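PDB 4FGM: aminopeptidase N family protein from Idiomarina loihiensis L2TR, which probably acts as a zinc-dependent aminopeptidase of the M61 family, cleaving amino acids from the N-terminal ends of peptides. Local coordinates for residues A522-Q527 / D544-H549; A512-G517 / L559-Q564; M1-I6 / E124-A129; V138-P143 / G153-D158. One frame throughout, in Å; residues are numbered along the deposited sequence.

Contact 1. Residues A522-Q527 / D544-H549; sequences AIDHLQ and DTVTIH
His525 and His549 both set CG anti to their own carbonyl carbon (chi1 -54° and -74°), which places both CG atoms beside their backbone N; the two imidazoles then come close. ND1 of His525 approaches CE1 of His549 at 3.7 Å, lying at the edge of the His549 ring and near its plane. The planes are inclined by 58°, an oblique meeting. A water joins the pair to the backbone: it accepts from His525 N (2.8 Å), donates to Thr547 O (2.9 Å) and sits 2.7 Å from His549 ND1, in the plane of that ring. Thr547 O also receives Asp524 N at 2.8 Å, which gives this oxygen two donors. On the Asp524 carboxylate, OD2 bonds to Tyr540 OH, while OD1 accepts from a second water that takes the N-H of Thr547; Val546 CG1 packs against the same group, the two side chains crossing at about a right angle. On the face shared by Ile523 and Ile548 these residues lie side by side, with Ile548 CD1 3.9 Å from Ile523 CG1. Ala522 and His549 form the hydrogen-bonded antiparallel pair, His549 N to Ala522 O 3.0 Å and Ala522 N to His549 O 3.2 Å. Beyond Ile523 the chain reverses through Asp524 and His525, both at positive phi, and Ile523 and Leu526 exchange two backbone bonds. This is a two-residue hairpin with a type I' turn, set beside strand 545-552 in an antiparallel sheet consistent with a PDZ domain.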
loop_
_atom_site.group_PDB
_atom_site.type_symbol
_atom_site.label_atom_id
_atom_site.label_comp_id
_atom_site.label_asym_id
_atom_site.label_seq_id
_atom_site.Cartn_x
_atom_site.Cartn_y
_atom_site.Cartn_z
ATOM N N ALA A 522 18.354 4.596 -31.258
ATOM C CA ALA A 522 18.170 5.634 -32.268
ATOM C C ALA A 522 16.769 5.572 -32.861
ATOM O O ALA A 522 16.149 4.512 -32.911
ATOM C CB ALA A 522 19.209 5.489 -33.378
ATOM N N ILE A 523 16.274 6.729 -33.286
ATOM C CA ILE A 523 14.968 6.840 -33.918
ATOM C C ILE A 523 15.225 7.622 -35.204
ATOM O O ILE A 523 15.782 8.719 -35.164
ATOM C CB ILE A 523 13.970 7.613 -33.024
ATOM C CG1 ILE A 523 13.700 6.819 -31.740
ATOM C CG2 ILE A 523 12.660 7.847 -33.780
ATOM C CD1 ILE A 523 13.085 7.651 -30.638
ATOM N N ASP A 524 14.841 7.048 -36.341
ATOM C CA ASP A 524 15.051 7.692 -37.636
ATOM C C ASP A 524 16.547 8.010 -37.829
ATOM O O ASP A 524 16.910 9.023 -38.428
ATOM C CB ASP A 524 14.227 8.982 -37.725
ATOM C CG ASP A 524 13.887 9.359 -39.153
ATOM O OD1 ASP A 524 14.346 8.655 -40.081
ATOM O OD2 ASP A 524 13.156 10.355 -39.349
ATOM N N HIS A 525 17.403 7.135 -37.307
ATOM C CA HIS A 525 18.856 7.285 -37.400
ATOM C C HIS A 525 19.428 8.386 -36.518
ATOM O O HIS A 525 20.594 8.741 -36.651
ATOM C CB HIS A 525 19.268 7.516 -38.856
ATOM C CG HIS A 525 18.754 6.465 -39.787
ATOM N ND1 HIS A 525 19.310 5.206 -39.863
ATOM C CD2 HIS A 525 17.690 6.458 -40.625
ATOM C CE1 HIS A 525 18.609 4.469 -40.705
ATOM N NE2 HIS A 525 17.619 5.204 -41.182
ATOM N N LEU A 526 18.614 8.920 -35.615
ATOM C CA LEU A 526 19.073 9.969 -34.706
ATOM C C LEU A 526 19.167 9.451 -33.274
ATOM O O LEU A 526 18.282 8.743 -32.788
ATOM C CB LEU A 526 18.131 11.172 -34.767
ATOM C CG LEU A 526 18.103 11.897 -36.112
ATOM C CD1 LEU A 526 17.123 13.062 -36.056
ATOM C CD2 LEU A 526 19.514 12.397 -36.444
ATOM N N GLN A 527 20.252 9.799 -32.596
ATOM C CA GLN A 527 20.453 9.343 -31.224
ATOM C C GLN A 527 19.264 9.653 -30.319
ATOM O O GLN A 527 18.847 10.801 -30.194
ATOM C CB GLN A 527 21.718 9.971 -30.644
ATOM C CG GLN A 527 22.064 9.494 -29.250
ATOM C CD GLN A 527 23.393 10.036 -28.784
ATOM O OE1 GLN A 527 23.857 11.058 -29.278
ATOM N NE2 GLN A 527 24.005 9.366 -27.819
ATOM N N ASP A 544 3.337 8.131 -40.467
ATOM C CA ASP A 544 4.742 8.244 -40.822
ATOM C C ASP A 544 5.495 7.001 -40.371
ATOM O O ASP A 544 5.172 6.393 -39.350
ATOM C CB ASP A 544 5.378 9.480 -40.177
ATOM C CG ASP A 544 4.920 10.775 -40.816
ATOM O OD1 ASP A 544 4.474 10.734 -41.980
ATOM O OD2 ASP A 544 5.024 11.835 -40.164
ATOM N N THR A 545 6.500 6.615 -41.143
ATOM C CA THR A 545 7.298 5.452 -40.798
ATOM C C THR A 545 8.762 5.828 -40.603
ATOM O O THR A 545 9.327 6.589 -41.381
ATOM C CB THR A 545 7.204 4.372 -41.883
ATOM O OG1 THR A 545 5.837 3.979 -42.037
ATOM C CG2 THR A 545 8.044 3.146 -41.490
ATOM N N VAL A 546 9.356 5.298 -39.541
ATOM C CA VAL A 546 10.756 5.547 -39.236
ATOM C C VAL A 546 11.405 4.236 -38.833
ATOM O O VAL A 546 10.725 3.262 -38.489
ATOM C CB VAL A 546 10.930 6.535 -38.074
ATOM C CG1 VAL A 546 10.319 7.881 -38.431
ATOM C CG2 VAL A 546 10.301 5.964 -36.811
ATOM N N THR A 547 12.727 4.215 -38.887
ATOM C CA THR A 547 13.474 3.037 -38.509
ATOM C C THR A 547 13.886 3.208 -37.054
ATOM O O THR A 547 14.244 4.305 -36.629
ATOM C CB THR A 547 14.712 2.875 -39.408
ATOM O OG1 THR A 547 14.279 2.626 -40.749
ATOM C CG2 THR A 547 15.582 1.712 -38.937
ATOM N N ILE A 548 13.804 2.130 -36.284
ATOM C CA ILE A 548 14.184 2.184 -34.881
ATOM C C ILE A 548 15.352 1.239 -34.681
ATOM O O ILE A 548 15.333 0.118 -35.189
ATOM C CB ILE A 548 13.056 1.692 -33.945
ATOM C CG1 ILE A 548 11.791 2.537 -34.121
ATOM C CG2 ILE A 548 13.562 1.695 -32.493
ATOM C CD1 ILE A 548 11.933 3.971 -33.713
ATOM N N HIS A 549 16.372 1.687 -33.959
ATOM C CA HIS A 549 17.506 0.828 -33.670
ATOM C C HIS A 549 17.458 0.607 -32.169
ATOM O O HIS A 549 17.466 1.570 -31.394
ATOM C CB HIS A 549 18.832 1.483 -34.056
ATOM C CG HIS A 549 19.076 1.529 -35.530
ATOM N ND1 HIS A 549 18.736 2.615 -36.309
ATOM C CD2 HIS A 549 19.628 0.623 -36.373
ATOM C CE1 HIS A 549 19.069 2.376 -37.564
ATOM N NE2 HIS A 549 19.612 1.174 -37.631
HETATM O O HOH W 1 13.803 6.017 -40.800
HETATM O O HOH W 2 17.052 4.670 -36.106
#

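Contact 2. Residues A512-G517 / L559-Q564; sequences AGLSAG and LELTWQ
Ala512 and Leu559 meet where helix 508-512 ends in a Schellman motif beside strand 555-562, in what is probably the PDZ domain. The hollow is the fork of the Leu559 side chain: Ala512 O settles into it, with CD2 of Leu559 at 3.5 Å and CD1 of Leu559 at 3.6 Å. One bump answers in the other direction. Ala512 CB points at the strand and lies against Glu560 O, 3.3 Å away, and Leu561 CB, 3.7 Å away. Gly513, at phi 95°, is the residue of the Schellman motif that takes the chain out of the helix. The next residue packs against one branch of the fork, Leu514 CD2 reaching Leu559 CD1 at 3.6 Å. Leu561 carries CG anti to its backbone N (chi1 178°), and its CD2 stands 3.6 Å above the centre of the Trp563 ring, which itself stacks with Tyr540. No direct hydrogen bond crosses between the segments. A water does the joining instead: it donates to Ala512 O at 2.7 Å and accepts from Glu560 N at a longer 3.3 Å.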
loop_
_atom_site.group_PDB
_atom_site.type_symbol
_atom_site.label_atom_id
_atom_site.label_comp_id
_atom_site.label_asym_id
_atom_site.label_seq_id
_atom_site.Cartn_x
_atom_site.Cartn_y
_atom_site.Cartn_z
ATOM N N ALA A 512 6.111 -2.824 -34.212
ATOM C CA ALA A 512 7.478 -2.734 -34.683
ATOM C C ALA A 512 8.308 -3.894 -34.139
ATOM O O ALA A 512 9.362 -4.215 -34.674
ATOM C CB ALA A 512 8.074 -1.401 -34.257
ATOM N N GLY A 513 7.818 -4.525 -33.075
ATOM C CA GLY A 513 8.534 -5.639 -32.488
ATOM C C GLY A 513 9.425 -5.266 -31.319
ATOM O O GLY A 513 10.397 -5.961 -31.045
ATOM N N LEU A 514 9.122 -4.162 -30.644
ATOM C CA LEU A 514 9.905 -3.744 -29.482
ATOM C C LEU A 514 9.319 -4.433 -28.255
ATOM O O LEU A 514 8.123 -4.729 -28.215
ATOM C CB LEU A 514 9.824 -2.224 -29.292
ATOM C CG LEU A 514 10.622 -1.353 -30.258
ATOM C CD1 LEU A 514 10.117 0.079 -30.182
ATOM C CD2 LEU A 514 12.104 -1.442 -29.912
ATOM N N SER A 515 10.146 -4.662 -27.243
ATOM C CA SER A 515 9.673 -5.328 -26.040
ATOM C C SER A 515 10.247 -4.711 -24.792
ATOM O O SER A 515 11.292 -4.057 -24.836
ATOM C CB SER A 515 10.057 -6.810 -26.069
ATOM O OG SER A 515 9.500 -7.463 -27.195
ATOM N N ALA A 516 9.561 -4.927 -23.671
ATOM C CA ALA A 516 10.032 -4.413 -22.397
ATOM C C ALA A 516 11.426 -4.994 -22.213
ATOM O O ALA A 516 11.652 -6.170 -22.496
ATOM C CB ALA A 516 9.118 -4.872 -21.277
ATOM N N GLY A 517 12.363 -4.169 -21.760
ATOM C CA GLY A 517 13.728 -4.642 -21.568
ATOM C C GLY A 517 14.665 -4.160 -22.662
ATOM O O GLY A 517 15.865 -4.018 -22.441
ATOM N N LEU A 559 14.550 -2.087 -36.580
ATOM C CA LEU A 559 13.114 -2.238 -36.757
ATOM C C LEU A 559 12.451 -1.094 -37.517
ATOM O O LEU A 559 12.968 0.022 -37.587
ATOM C CB LEU A 559 12.451 -2.358 -35.380
ATOM C CG LEU A 559 13.036 -3.402 -34.420
ATOM C CD1 LEU A 559 12.420 -3.264 -33.037
ATOM C CD2 LEU A 559 12.776 -4.787 -34.976
ATOM N N GLU A 560 11.290 -1.392 -38.088
ATOM C CA GLU A 560 10.512 -0.393 -38.802
ATOM C C GLU A 560 9.272 -0.110 -37.954
ATOM O O GLU A 560 8.577 -1.032 -37.520
ATOM C CB GLU A 560 10.099 -0.898 -40.192
ATOM C CG GLU A 560 8.980 -0.066 -40.822
ATOM C CD GLU A 560 8.696 -0.420 -42.279
ATOM O OE1 GLU A 560 9.554 -0.133 -43.142
ATOM O OE2 GLU A 560 7.613 -0.981 -42.558
ATOM N N LEU A 561 9.005 1.163 -37.703
ATOM C CA LEU A 561 7.844 1.532 -36.909
ATOM C C LEU A 561 6.963 2.576 -37.601
ATOM O O LEU A 561 7.451 3.565 -38.163
ATOM C CB LEU A 561 8.302 2.042 -35.532
ATOM C CG LEU A 561 7.247 2.531 -34.537
ATOM C CD1 LEU A 561 7.825 2.474 -33.135
ATOM C CD2 LEU A 561 6.800 3.955 -34.883
ATOM N N THR A 562 5.659 2.342 -37.571
ATOM C CA THR A 562 4.721 3.278 -38.171
ATOM C C THR A 562 3.871 3.844 -37.050
ATOM O O THR A 562 3.165 3.106 -36.367
ATOM C CB THR A 562 3.815 2.597 -39.212
ATOM O OG1 THR A 562 4.627 2.004 -40.234
ATOM C CG2 THR A 562 2.887 3.631 -39.853
ATOM N N TRP A 563 3.954 5.156 -36.860
ATOM C CA TRP A 563 3.213 5.826 -35.797
ATOM C C TRP A 563 1.718 5.705 -35.987
ATOM O O TRP A 563 1.185 6.123 -37.013
ATOM C CB TRP A 563 3.589 7.306 -35.734
ATOM C CG TRP A 563 5.043 7.537 -35.516
ATOM C CD1 TRP A 563 5.957 7.950 -36.440
ATOM C CD2 TRP A 563 5.762 7.356 -34.287
ATOM N NE1 TRP A 563 7.202 8.045 -35.863
ATOM C CE2 TRP A 563 7.110 7.687 -34.544
ATOM C CE3 TRP A 563 5.396 6.951 -32.996
ATOM C CZ2 TRP A 563 8.098 7.616 -33.555
ATOM C CZ3 TRP A 563 6.375 6.880 -32.013
ATOM C CH2 TRP A 563 7.712 7.214 -32.298
ATOM N N GLN A 564 1.045 5.136 -34.995
ATOM C CA GLN A 564 -0.401 4.977 -35.053
ATOM C C GLN A 564 -1.065 6.238 -34.534
ATOM O O GLN A 564 -0.398 7.171 -34.087
ATOM C CB GLN A 564 -0.869 3.814 -34.172
ATOM C CG GLN A 564 -0.541 2.425 -34.658
ATOM C CD GLN A 564 -1.050 1.357 -33.694
ATOM O OE1 GLN A 564 -1.553 1.667 -32.609
ATOM N NE2 GLN A 564 -0.913 0.097 -34.082
HETATM O O HOH W 3 9.609 -4.126 -37.334
#

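Contact 3. Residues M1-I6 / E124-A129; sequences MIAYDI and ELHLHA
Asp5 lies across from His126 and His128, and its side chain can be followed outward against both. CB stands 4.0 Å from His128 NE2. Chi1 of -84° puts CG anti to the carbonyl carbon, 3.8 Å from His126 CD2. From there the carboxylate divides its attention. OD1 runs obliquely beside the His126 ring, 3.6 Å from CD2 of His126. OD2 lies 3.4 Å from His126 CB and receives the N-H of His128 NE2 at 2.6 Å. That bond is straight, 179° at the hydrogen, uses the anti lone pair of OD2 and lies in the ring plane of His128; the carboxylate and imidazole planes are only 18° apart. The nearby carboxylate charge would be expected to favour the protonated imidazole. The backbones beneath are two parallel strands of the M61 N-terminal domain, 2-6 and 124-127, whose axes come within 4.7 Å. Their ladder is regular: Glu124 N to Ile2 O, Tyr4 N to Glu124 O, His126 N to Tyr4 O, Ile6 N to His126 O and His128 N to Ile6 O. Strand 15-22 pairs with the first strand and 153-157 with the second, so both are interior strands here. The face of Tyr4, Leu125, Ile6 and Leu127 is buried. Tyr4 OH bonds to Leu113 O, and Glu124 O sits at the edge of the Tyr4 ring, in its plane. Ile6 CD1 touches Leu125 CD1 at 4.0 Å, and Leu127 CD2 rests 3.4 Å from Ile6 O.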
loop_
_atom_site.group_PDB
_atom_site.type_symbol
_atom_site.label_atom_id
_atom_site.label_comp_id
_atom_site.label_asym_id
_atom_site.label_seq_id
_atom_site.Cartn_x
_atom_site.Cartn_y
_atom_site.Cartn_z
HETATM N N MSE A 1 1.315 -18.194 28.989
HETATM C CA MSE A 1 1.888 -16.961 28.381
HETATM C C MSE A 1 3.225 -17.303 27.743
HETATM O O MSE A 1 4.012 -18.063 28.300
HETATM C CB MSE A 1 2.062 -15.880 29.454
HETATM C CG MSE A 1 3.463 -15.766 30.063
HETATM SE SE MSE A 1 4.630 -14.598 29.033
HETATM C CE MSE A 1 3.244 -13.418 28.381
ATOM N N ILE A 2 3.471 -16.749 26.564
ATOM C CA ILE A 2 4.713 -16.991 25.831
ATOM C C ILE A 2 5.593 -15.753 25.944
ATOM O O ILE A 2 5.104 -14.622 25.810
ATOM C CB ILE A 2 4.423 -17.283 24.339
ATOM C CG1 ILE A 2 3.449 -18.458 24.221
ATOM C CG2 ILE A 2 5.719 -17.567 23.600
ATOM C CD1 ILE A 2 3.903 -19.703 24.951
ATOM N N ALA A 3 6.885 -15.955 26.185
ATOM C CA ALA A 3 7.801 -14.825 26.345
ATOM C C ALA A 3 8.837 -14.715 25.234
ATOM O O ALA A 3 9.485 -15.698 24.864
ATOM C CB ALA A 3 8.495 -14.912 27.702
ATOM N N TYR A 4 8.991 -13.505 24.709
ATOM C CA TYR A 4 9.944 -13.248 23.637
ATOM C C TYR A 4 10.969 -12.205 24.060
ATOM O O TYR A 4 10.607 -11.136 24.536
ATOM C CB TYR A 4 9.208 -12.736 22.392
ATOM C CG TYR A 4 8.273 -13.734 21.750
ATOM C CD1 TYR A 4 8.735 -14.640 20.802
ATOM C CD2 TYR A 4 6.924 -13.765 22.082
ATOM C CE1 TYR A 4 7.874 -15.549 20.197
ATOM C CE2 TYR A 4 6.056 -14.672 21.483
ATOM C CZ TYR A 4 6.538 -15.561 20.543
ATOM O OH TYR A 4 5.685 -16.469 19.956
ATOM N N ASP A 5 12.247 -12.520 23.898
ATOM C CA ASP A 5 13.308 -11.570 24.218
ATOM C C ASP A 5 14.022 -11.206 22.931
ATOM O O ASP A 5 14.541 -12.083 22.236
ATOM C CB ASP A 5 14.318 -12.156 25.203
ATOM C CG ASP A 5 13.867 -12.024 26.629
ATOM O OD1 ASP A 5 13.200 -12.956 27.129
ATOM O OD2 ASP A 5 14.164 -10.973 27.243
ATOM N N ILE A 6 14.034 -9.917 22.605
ATOM C CA ILE A 6 14.693 -9.460 21.387
ATOM C C ILE A 6 15.780 -8.438 21.660
ATOM O O ILE A 6 15.599 -7.493 22.444
ATOM C CB ILE A 6 13.688 -8.830 20.395
ATOM C CG1 ILE A 6 12.642 -9.862 19.971
ATOM C CG2 ILE A 6 14.423 -8.323 19.173
ATOM C CD1 ILE A 6 11.505 -9.273 19.150
ATOM N N GLU A 124 4.410 -11.831 25.608
ATOM C CA GLU A 124 5.166 -10.750 26.208
ATOM C C GLU A 124 6.416 -10.565 25.372
ATOM O O GLU A 124 6.996 -11.536 24.883
ATOM C CB GLU A 124 5.522 -11.085 27.654
ATOM C CG GLU A 124 4.545 -10.499 28.649
ATOM C CD GLU A 124 4.800 -10.946 30.080
ATOM O OE1 GLU A 124 5.980 -11.117 30.459
ATOM O OE2 GLU A 124 3.810 -11.109 30.826
ATOM N N LEU A 125 6.819 -9.318 25.190
ATOM C CA LEU A 125 7.999 -9.028 24.394
ATOM C C LEU A 125 8.914 -8.092 25.167
ATOM O O LEU A 125 8.514 -7.003 25.565
ATOM C CB LEU A 125 7.586 -8.402 23.048
ATOM C CG LEU A 125 8.654 -8.192 21.968
ATOM C CD1 LEU A 125 7.992 -8.030 20.610
ATOM C CD2 LEU A 125 9.482 -6.973 22.292
ATOM N N HIS A 126 10.144 -8.533 25.383
ATOM C CA HIS A 126 11.122 -7.742 26.108
ATOM C C HIS A 126 12.162 -7.249 25.104
ATOM O O HIS A 126 12.969 -8.037 24.613
ATOM C CB HIS A 126 11.788 -8.611 27.177
ATOM C CG HIS A 126 10.823 -9.467 27.944
ATOM N ND1 HIS A 126 10.084 -8.996 29.009
ATOM C CD2 HIS A 126 10.447 -10.759 27.771
ATOM C CE1 HIS A 126 9.297 -9.957 29.458
ATOM N NE2 HIS A 126 9.497 -11.038 28.724
ATOM N N LEU A 127 12.130 -5.954 24.792
ATOM C CA LEU A 127 13.078 -5.364 23.848
ATOM C C LEU A 127 14.276 -4.792 24.598
ATOM O O LEU A 127 14.149 -3.798 25.316
ATOM C CB LEU A 127 12.417 -4.237 23.045
ATOM C CG LEU A 127 12.711 -4.093 21.546
ATOM C CD1 LEU A 127 12.732 -2.620 21.207
ATOM C CD2 LEU A 127 14.025 -4.721 21.173
ATOM N N HIS A 128 15.436 -5.415 24.411
ATOM C CA HIS A 128 16.669 -4.984 25.063
ATOM C C HIS A 128 17.424 -4.009 24.166
ATOM O O HIS A 128 17.447 -4.164 22.938
ATOM C CB HIS A 128 17.546 -6.207 25.368
ATOM C CG HIS A 128 16.866 -7.230 26.226
ATOM N ND1 HIS A 128 16.842 -7.152 27.603
ATOM C CD2 HIS A 128 16.121 -8.313 25.900
ATOM C CE1 HIS A 128 16.110 -8.139 28.086
ATOM N NE2 HIS A 128 15.660 -8.859 27.074
ATOM N N ALA A 129 18.034 -2.997 24.779
ATOM C CA ALA A 129 18.794 -2.001 24.030
ATOM C C ALA A 129 19.975 -2.649 23.330
ATOM O O ALA A 129 20.566 -3.604 23.829
ATOM C CB ALA A 129 19.300 -0.902 24.962
#

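Contact 4. Residues V138-P143 / G153-D158; sequences VATGMP and GCFRAD
Pro143 O accepts a hydrogen bond from Arg156 N at 3.0 Å, with 159° at the hydrogen, and Phe155 CA adds a weaker, bent CA-H...O contact to the same oxygen at 3.2 Å. The proline ring in turn rests on the next carbonyl, its CB 3.4 Å from Arg156 O. Phe155 is the side chain around which the first segment folds. Met142 O comes to the ring edge, near its plane, 3.3 Å from Phe155 CD2. Met142, present as selenomethionine, crosses nearer the base of the side chain, with SE 3.6 Å from Phe155 CB. Thr140 meets the ring tip to tip, CG2 lying 3.7 Å from Phe155 CE2, while Val138 CG1 lies more loosely and obliquely near CZ. OG1 of Thr140 stands anti to the backbone N (chi1 178°) and has two partners: it accepts from Met142 N at 3.1 Å, 176° at the hydrogen, and bonds to Pro167 O. The first of these bonds defines an ST turn, which carries the chain from strand 137-140 towards Phe155. Farther along, Arg156 NH1 forms an in-plane salt bridge to Asp158 OD1. Strand 137-140 pairs with 168-171 and strand 153-157 with 123-127. The contact thus joins strands not paired with each other, through one backbone bond from Pro143 and the packing of Phe155, which also meets Phe168 edge-to-face, within the beta-rich M61 N-terminal domain.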
loop_
_atom_site.group_PDB
_atom_site.type_symbol
_atom_site.label_atom_id
_atom_site.label_comp_id
_atom_site.label_asym_id
_atom_site.label_seq_id
_atom_site.Cartn_x
_atom_site.Cartn_y
_atom_site.Cartn_z
ATOM N N VAL A 138 12.670 4.134 21.101
ATOM C CA VAL A 138 11.757 3.086 20.677
ATOM C C VAL A 138 10.369 3.657 20.435
ATOM O O VAL A 138 9.913 4.535 21.171
ATOM C CB VAL A 138 11.654 1.982 21.766
ATOM C CG1 VAL A 138 10.598 0.958 21.393
ATOM C CG2 VAL A 138 12.995 1.321 21.948
ATOM N N ALA A 139 9.700 3.151 19.404
ATOM C CA ALA A 139 8.352 3.592 19.073
ATOM C C ALA A 139 7.568 2.384 18.575
ATOM O O ALA A 139 8.065 1.588 17.772
ATOM C CB ALA A 139 8.396 4.685 17.999
ATOM N N THR A 140 6.345 2.247 19.067
ATOM C CA THR A 140 5.479 1.140 18.694
ATOM C C THR A 140 4.114 1.334 19.333
ATOM O O THR A 140 3.960 2.111 20.276
ATOM C CB THR A 140 6.035 -0.206 19.190
ATOM O OG1 THR A 140 5.121 -1.252 18.843
ATOM C CG2 THR A 140 6.208 -0.187 20.719
ATOM N N GLY A 141 3.121 0.623 18.821
ATOM C CA GLY A 141 1.794 0.732 19.386
ATOM C C GLY A 141 1.511 -0.419 20.333
ATOM O O GLY A 141 0.445 -0.481 20.945
HETATM N N MSE A 142 2.456 -1.346 20.455
HETATM C CA MSE A 142 2.250 -2.482 21.351
HETATM C C MSE A 142 2.164 -1.987 22.795
HETATM O O MSE A 142 3.022 -1.235 23.247
HETATM C CB MSE A 142 3.390 -3.483 21.225
HETATM C CG MSE A 142 3.061 -4.849 21.804
HETATM SE SE MSE A 142 4.483 -6.147 21.536
HETATM C CE MSE A 142 4.244 -6.478 19.635
ATOM N N PRO A 143 1.114 -2.396 23.530
ATOM C CA PRO A 143 0.916 -1.987 24.932
ATOM C C PRO A 143 2.193 -2.143 25.749
ATOM O O PRO A 143 2.797 -3.222 25.780
ATOM C CB PRO A 143 -0.195 -2.917 25.412
ATOM C CG PRO A 143 -1.009 -3.133 24.148
ATOM C CD PRO A 143 0.069 -3.348 23.102
ATOM N N GLY A 153 12.148 -1.724 27.160
ATOM C CA GLY A 153 11.193 -2.234 28.127
ATOM C C GLY A 153 10.429 -3.488 27.734
ATOM O O GLY A 153 10.806 -4.206 26.812
ATOM N N CYS A 154 9.337 -3.741 28.448
ATOM C CA CYS A 154 8.506 -4.915 28.223
ATOM C C CYS A 154 7.136 -4.548 27.680
ATOM O O CYS A 154 6.524 -3.570 28.109
ATOM C CB CYS A 154 8.351 -5.690 29.531
ATOM S SG CYS A 154 9.898 -6.387 30.150
ATOM N N PHE A 155 6.658 -5.347 26.733
ATOM C CA PHE A 155 5.372 -5.101 26.113
ATOM C C PHE A 155 4.530 -6.366 26.157
ATOM O O PHE A 155 5.066 -7.474 26.238
ATOM C CB PHE A 155 5.570 -4.649 24.655
ATOM C CG PHE A 155 6.476 -3.450 24.508
ATOM C CD1 PHE A 155 7.860 -3.599 24.525
ATOM C CD2 PHE A 155 5.941 -2.172 24.375
ATOM C CE1 PHE A 155 8.698 -2.490 24.424
ATOM C CE2 PHE A 155 6.764 -1.059 24.273
ATOM C CZ PHE A 155 8.151 -1.216 24.290
ATOM N N ARG A 156 3.211 -6.199 26.103
ATOM C CA ARG A 156 2.297 -7.335 26.143
ATOM C C ARG A 156 1.213 -7.271 25.064
ATOM O O ARG A 156 0.613 -6.220 24.831
ATOM C CB ARG A 156 1.626 -7.420 27.519
ATOM C CG ARG A 156 0.650 -8.576 27.673
ATOM C CD ARG A 156 0.020 -8.593 29.062
ATOM N NE ARG A 156 -0.993 -9.641 29.199
ATOM C CZ ARG A 156 -2.148 -9.665 28.535
ATOM N NH1 ARG A 156 -2.455 -8.699 27.680
ATOM N NH2 ARG A 156 -2.997 -10.664 28.721
ATOM N N ALA A 157 0.976 -8.404 24.412
ATOM C CA ALA A 157 -0.058 -8.507 23.390
ATOM C C ALA A 157 -1.028 -9.595 23.860
ATOM O O ALA A 157 -0.612 -10.571 24.479
ATOM C CB ALA A 157 0.555 -8.888 22.048
ATOM N N ASP A 158 -2.314 -9.437 23.566
ATOM C CA ASP A 158 -3.288 -10.428 24.003
ATOM C C ASP A 158 -3.081 -11.819 23.414
ATOM O O ASP A 158 -3.476 -12.814 24.014
ATOM C CB ASP A 158 -4.708 -9.943 23.702
ATOM C CG ASP A 158 -5.078 -8.698 24.493
ATOM O OD1 ASP A 158 -4.465 -8.462 25.556
ATOM O OD2 ASP A 158 -5.990 -7.962 24.061
#

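Overall arrangement
From the N terminus, contact 3 closes first, bringing 124-129 back beside the initial strand after 117 residues. Contact 4 follows in series and closes a short loop between 138-143 and 153-158. The two are joined because strands 123-127 and 153-157 are neighbours, with Leu125 O close to Phe155 N at 2.7 Å; their centres are about 10 Å apart. Contact 2 opens much later, at 512-517, and closes at 559-564; contact 1 opens and closes within that interval. Strands 545-552 and 555-562 link this second pair. Centres of contacts 1 and 3 lie about 63 Å apart, on opposite sides of the chain's centre: N-terminal domain and probable PDZ domain.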